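Long-range contact in glutathione S-transferase (PDB 3AY8), which probably transfers glutathione to electrophilic substrates, as a homodimeric cytosolic transferase of the silkworm Bombyx mori: residues P10-A24 against P194-F206. Residues are numbered along the deposited sequence; the frame is centred on the assembly and turned at random.
Sequences PVSGPSRGALLAARA and PGAPENEDGARTF
Helices 13-24 and 196-206 run antiparallel, at 171° with axes 10.0 Å apart, and R16 bridges them as a knob among N199, G202, A203 and F206. Its chain bends at chi3 (-81°), turning the guanidinium so that backbone A203 N packs, without a hydrogen bond, over one face and S12 O and G13 CA over the opposite one. Arginine suits the place because its N-H groups fan out in one plane: NH2 gives a nearly straight bond to N199 OD1 (3.0 Å), NE a bent one to P10 O, and NH1 reaches V11 O from above its carbonyl plane; A165 O and S169 OG, on helix 158-173, take further bonds. An alanine here would probably leave N199 OD1 and both carbonyls without these donors and the loop before helix 13-24 less firmly held. G202 suits its place because a CB would clash with P10 O and R16 CD. Branched V11 suits the apolar end: CG2 meets T205 CG2 at 3.6 Å while CG1 packs against F206 CB and the ring edge. Toward the other end, oppositely charged R23 and E198 form a side-on salt bridge, NE to OE1 (2.8 Å) and NH2 to OE2, both on syn lone pairs. The contact docks the first helix of the thioredoxin-like domain on the last of the all-helical domain, part of the cytosolic GST fold's interdomain interface.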
# COMPACT_ATOMS: atom_id res chain seq x y z
N PRO A 10 13.77 14.88 -2.69
CA PRO A 10 12.79 15.79 -2.06
C PRO A 10 11.50 15.97 -2.86
O PRO A 10 10.48 16.29 -2.28
CB PRO A 10 13.55 17.12 -1.95
CG PRO A 10 15.00 16.71 -1.88
CD PRO A 10 15.11 15.51 -2.79
N VAL A 11 11.54 15.73 -4.16
CA VAL A 11 10.35 15.87 -5.00
C VAL A 11 9.30 14.78 -4.73
O VAL A 11 8.09 15.02 -4.89
CB VAL A 11 10.75 15.85 -6.50
CG1 VAL A 11 9.53 15.66 -7.42
CG2 VAL A 11 11.50 17.14 -6.86
N SER A 12 9.77 13.61 -4.31
CA SER A 12 8.91 12.44 -4.17
C SER A 12 8.12 12.47 -2.88
O SER A 12 8.70 12.58 -1.80
CB SER A 12 9.74 11.16 -4.27
OG SER A 12 9.09 10.10 -3.62
N GLY A 13 6.80 12.35 -2.99
CA GLY A 13 5.94 12.23 -1.81
C GLY A 13 6.37 11.13 -0.83
O GLY A 13 6.56 11.40 0.36
N PRO A 14 6.48 9.88 -1.31
CA PRO A 14 6.89 8.77 -0.42
C PRO A 14 8.26 9.02 0.22
O PRO A 14 8.44 8.72 1.39
CB PRO A 14 6.92 7.55 -1.36
CG PRO A 14 5.84 7.88 -2.37
CD PRO A 14 6.02 9.37 -2.63
N SER A 15 9.20 9.57 -0.54
CA SER A 15 10.51 9.92 0.04
C SER A 15 10.33 10.96 1.14
O SER A 15 10.91 10.84 2.21
CB SER A 15 11.49 10.39 -1.05
OG SER A 15 12.83 10.23 -0.61
N ARG A 16 9.48 11.96 0.89
CA ARG A 16 9.20 12.98 1.90
C ARG A 16 8.51 12.41 3.14
O ARG A 16 8.78 12.86 4.25
CB ARG A 16 8.42 14.16 1.30
CG ARG A 16 9.32 15.20 0.62
CD ARG A 16 8.52 16.39 0.06
NE ARG A 16 7.91 16.10 -1.24
CZ ARG A 16 6.62 15.82 -1.42
NH1 ARG A 16 6.15 15.55 -2.63
NH2 ARG A 16 5.79 15.82 -0.38
N GLY A 17 7.65 11.41 2.94
CA GLY A 17 6.95 10.75 4.05
C GLY A 17 7.90 10.00 4.98
O GLY A 17 7.71 9.99 6.20
N ALA A 18 8.90 9.36 4.40
CA ALA A 18 9.94 8.68 5.19
C ALA A 18 10.76 9.68 6.01
O ALA A 18 11.03 9.45 7.20
CB ALA A 18 10.85 7.85 4.27
N LEU A 19 11.15 10.81 5.39
CA LEU A 19 11.92 11.83 6.12
C LEU A 19 11.09 12.49 7.22
O LEU A 19 11.57 12.68 8.35
CB LEU A 19 12.53 12.87 5.16
CG LEU A 19 13.38 13.99 5.79
CD1 LEU A 19 14.54 13.46 6.63
CD2 LEU A 19 13.90 14.97 4.73
N LEU A 20 9.84 12.80 6.91
CA LEU A 20 8.93 13.36 7.91
C LEU A 20 8.82 12.47 9.14
O LEU A 20 8.71 12.97 10.26
CB LEU A 20 7.54 13.60 7.31
CG LEU A 20 7.30 14.91 6.54
CD1 LEU A 20 6.02 14.81 5.72
CD2 LEU A 20 7.22 16.13 7.49
N ALA A 21 8.81 11.15 8.94
CA ALA A 21 8.76 10.20 10.06
C ALA A 21 10.04 10.31 10.89
O ALA A 21 9.99 10.33 12.12
CB ALA A 21 8.57 8.77 9.56
N ALA A 22 11.19 10.35 10.22
CA ALA A 22 12.47 10.55 10.91
C ALA A 22 12.47 11.86 11.72
O ALA A 22 12.88 11.86 12.87
CB ALA A 22 13.64 10.52 9.91
N ARG A 23 11.95 12.94 11.13
CA ARG A 23 11.83 14.22 11.86
C ARG A 23 10.91 14.10 13.07
O ARG A 23 11.23 14.62 14.14
CB ARG A 23 11.33 15.37 10.97
CG ARG A 23 12.14 15.62 9.68
CD ARG A 23 13.64 15.67 9.92
NE ARG A 23 14.40 16.32 8.85
CZ ARG A 23 15.73 16.40 8.84
NH1 ARG A 23 16.44 15.86 9.82
NH2 ARG A 23 16.35 17.01 7.86
N ALA A 24 9.78 13.41 12.90
CA ALA A 24 8.79 13.28 13.96
C ALA A 24 9.32 12.53 15.18
O ALA A 24 9.10 12.96 16.32
CB ALA A 24 7.51 12.63 13.44
N PRO A 194 7.08 18.28 12.95
CA PRO A 194 8.51 18.49 12.71
C PRO A 194 8.85 18.26 11.23
O PRO A 194 8.37 17.30 10.62
CB PRO A 194 9.18 17.42 13.60
CG PRO A 194 8.16 17.15 14.70
CD PRO A 194 6.83 17.30 14.03
N GLY A 195 9.63 19.17 10.66
CA GLY A 195 10.05 19.05 9.27
C GLY A 195 9.00 19.35 8.21
O GLY A 195 9.20 19.05 7.04
N ALA A 196 7.93 20.00 8.61
CA ALA A 196 6.90 20.37 7.68
C ALA A 196 7.35 21.33 6.56
O ALA A 196 6.99 21.08 5.46
CB ALA A 196 5.76 20.91 8.37
N PRO A 197 8.14 22.37 6.84
CA PRO A 197 8.63 23.26 5.79
C PRO A 197 9.51 22.57 4.81
O PRO A 197 9.43 22.86 3.66
CB PRO A 197 9.48 24.29 6.54
CG PRO A 197 8.95 24.33 7.80
CD PRO A 197 8.32 22.98 8.14
N GLU A 198 10.33 21.68 5.30
CA GLU A 198 11.20 20.90 4.48
C GLU A 198 10.32 20.07 3.55
O GLU A 198 10.58 19.97 2.39
CB GLU A 198 12.10 20.04 5.37
CG GLU A 198 13.00 19.05 4.71
CD GLU A 198 13.83 18.25 5.72
OE1 GLU A 198 13.29 17.72 6.67
OE2 GLU A 198 15.03 18.17 5.55
N ASN A 199 9.24 19.52 4.08
CA ASN A 199 8.30 18.81 3.21
C ASN A 199 7.62 19.72 2.19
O ASN A 199 7.53 19.38 1.01
CB ASN A 199 7.23 18.09 4.03
CG ASN A 199 6.13 17.53 3.15
OD1 ASN A 199 6.34 16.56 2.44
ND2 ASN A 199 4.99 18.18 3.14
N GLU A 200 7.15 20.87 2.66
CA GLU A 200 6.46 21.84 1.80
C GLU A 200 7.32 22.30 0.63
O GLU A 200 6.82 22.50 -0.49
CB GLU A 200 5.99 23.04 2.62
CG GLU A 200 4.84 22.73 3.59
CD GLU A 200 3.53 22.41 2.87
OE1 GLU A 200 3.36 22.87 1.72
OE2 GLU A 200 2.68 21.70 3.44
N ASP A 201 8.63 22.46 0.87
CA ASP A 201 9.55 22.89 -0.19
C ASP A 201 9.67 21.83 -1.29
O ASP A 201 9.65 22.16 -2.48
CB ASP A 201 10.94 23.22 0.38
CG ASP A 201 10.95 24.55 1.11
OD1 ASP A 201 10.29 25.50 0.64
OD2 ASP A 201 11.62 24.65 2.16
N GLY A 202 9.81 20.56 -0.90
CA GLY A 202 9.87 19.47 -1.87
C GLY A 202 8.55 19.29 -2.62
O GLY A 202 8.54 19.03 -3.84
N ALA A 203 7.44 19.39 -1.90
CA ALA A 203 6.10 19.32 -2.50
C ALA A 203 5.91 20.43 -3.55
O ALA A 203 5.39 20.17 -4.62
CB ALA A 203 5.01 19.41 -1.41
N ARG A 204 6.37 21.64 -3.23
CA ARG A 204 6.31 22.75 -4.17
C ARG A 204 7.12 22.49 -5.44
O ARG A 204 6.67 22.83 -6.52
CB ARG A 204 6.74 24.07 -3.52
CG ARG A 204 6.26 25.32 -4.29
CD ARG A 204 6.11 26.54 -3.37
NE ARG A 204 7.29 26.67 -2.52
CZ ARG A 204 7.31 26.49 -1.21
NH1 ARG A 204 8.46 26.62 -0.56
NH2 ARG A 204 6.21 26.20 -0.53
N THR A 205 8.29 21.86 -5.30
CA THR A 205 9.07 21.48 -6.48
C THR A 205 8.28 20.46 -7.31
O THR A 205 8.22 20.58 -8.53
CB THR A 205 10.45 20.90 -6.11
OG1 THR A 205 11.12 21.79 -5.22
CG2 THR A 205 11.32 20.72 -7.33
N PHE A 206 7.69 19.46 -6.65
CA PHE A 206 6.83 18.46 -7.32
C PHE A 206 5.69 19.18 -8.04
O PHE A 206 5.47 18.97 -9.24
CB PHE A 206 6.28 17.43 -6.31
CG PHE A 206 5.26 16.47 -6.89
CD1 PHE A 206 5.67 15.31 -7.56
CD2 PHE A 206 3.88 16.72 -6.75
CE1 PHE A 206 4.72 14.40 -8.09
CE2 PHE A 206 2.93 15.83 -7.28
CZ PHE A 206 3.35 14.67 -7.95
O HOH W 1 6.92 15.12 11.20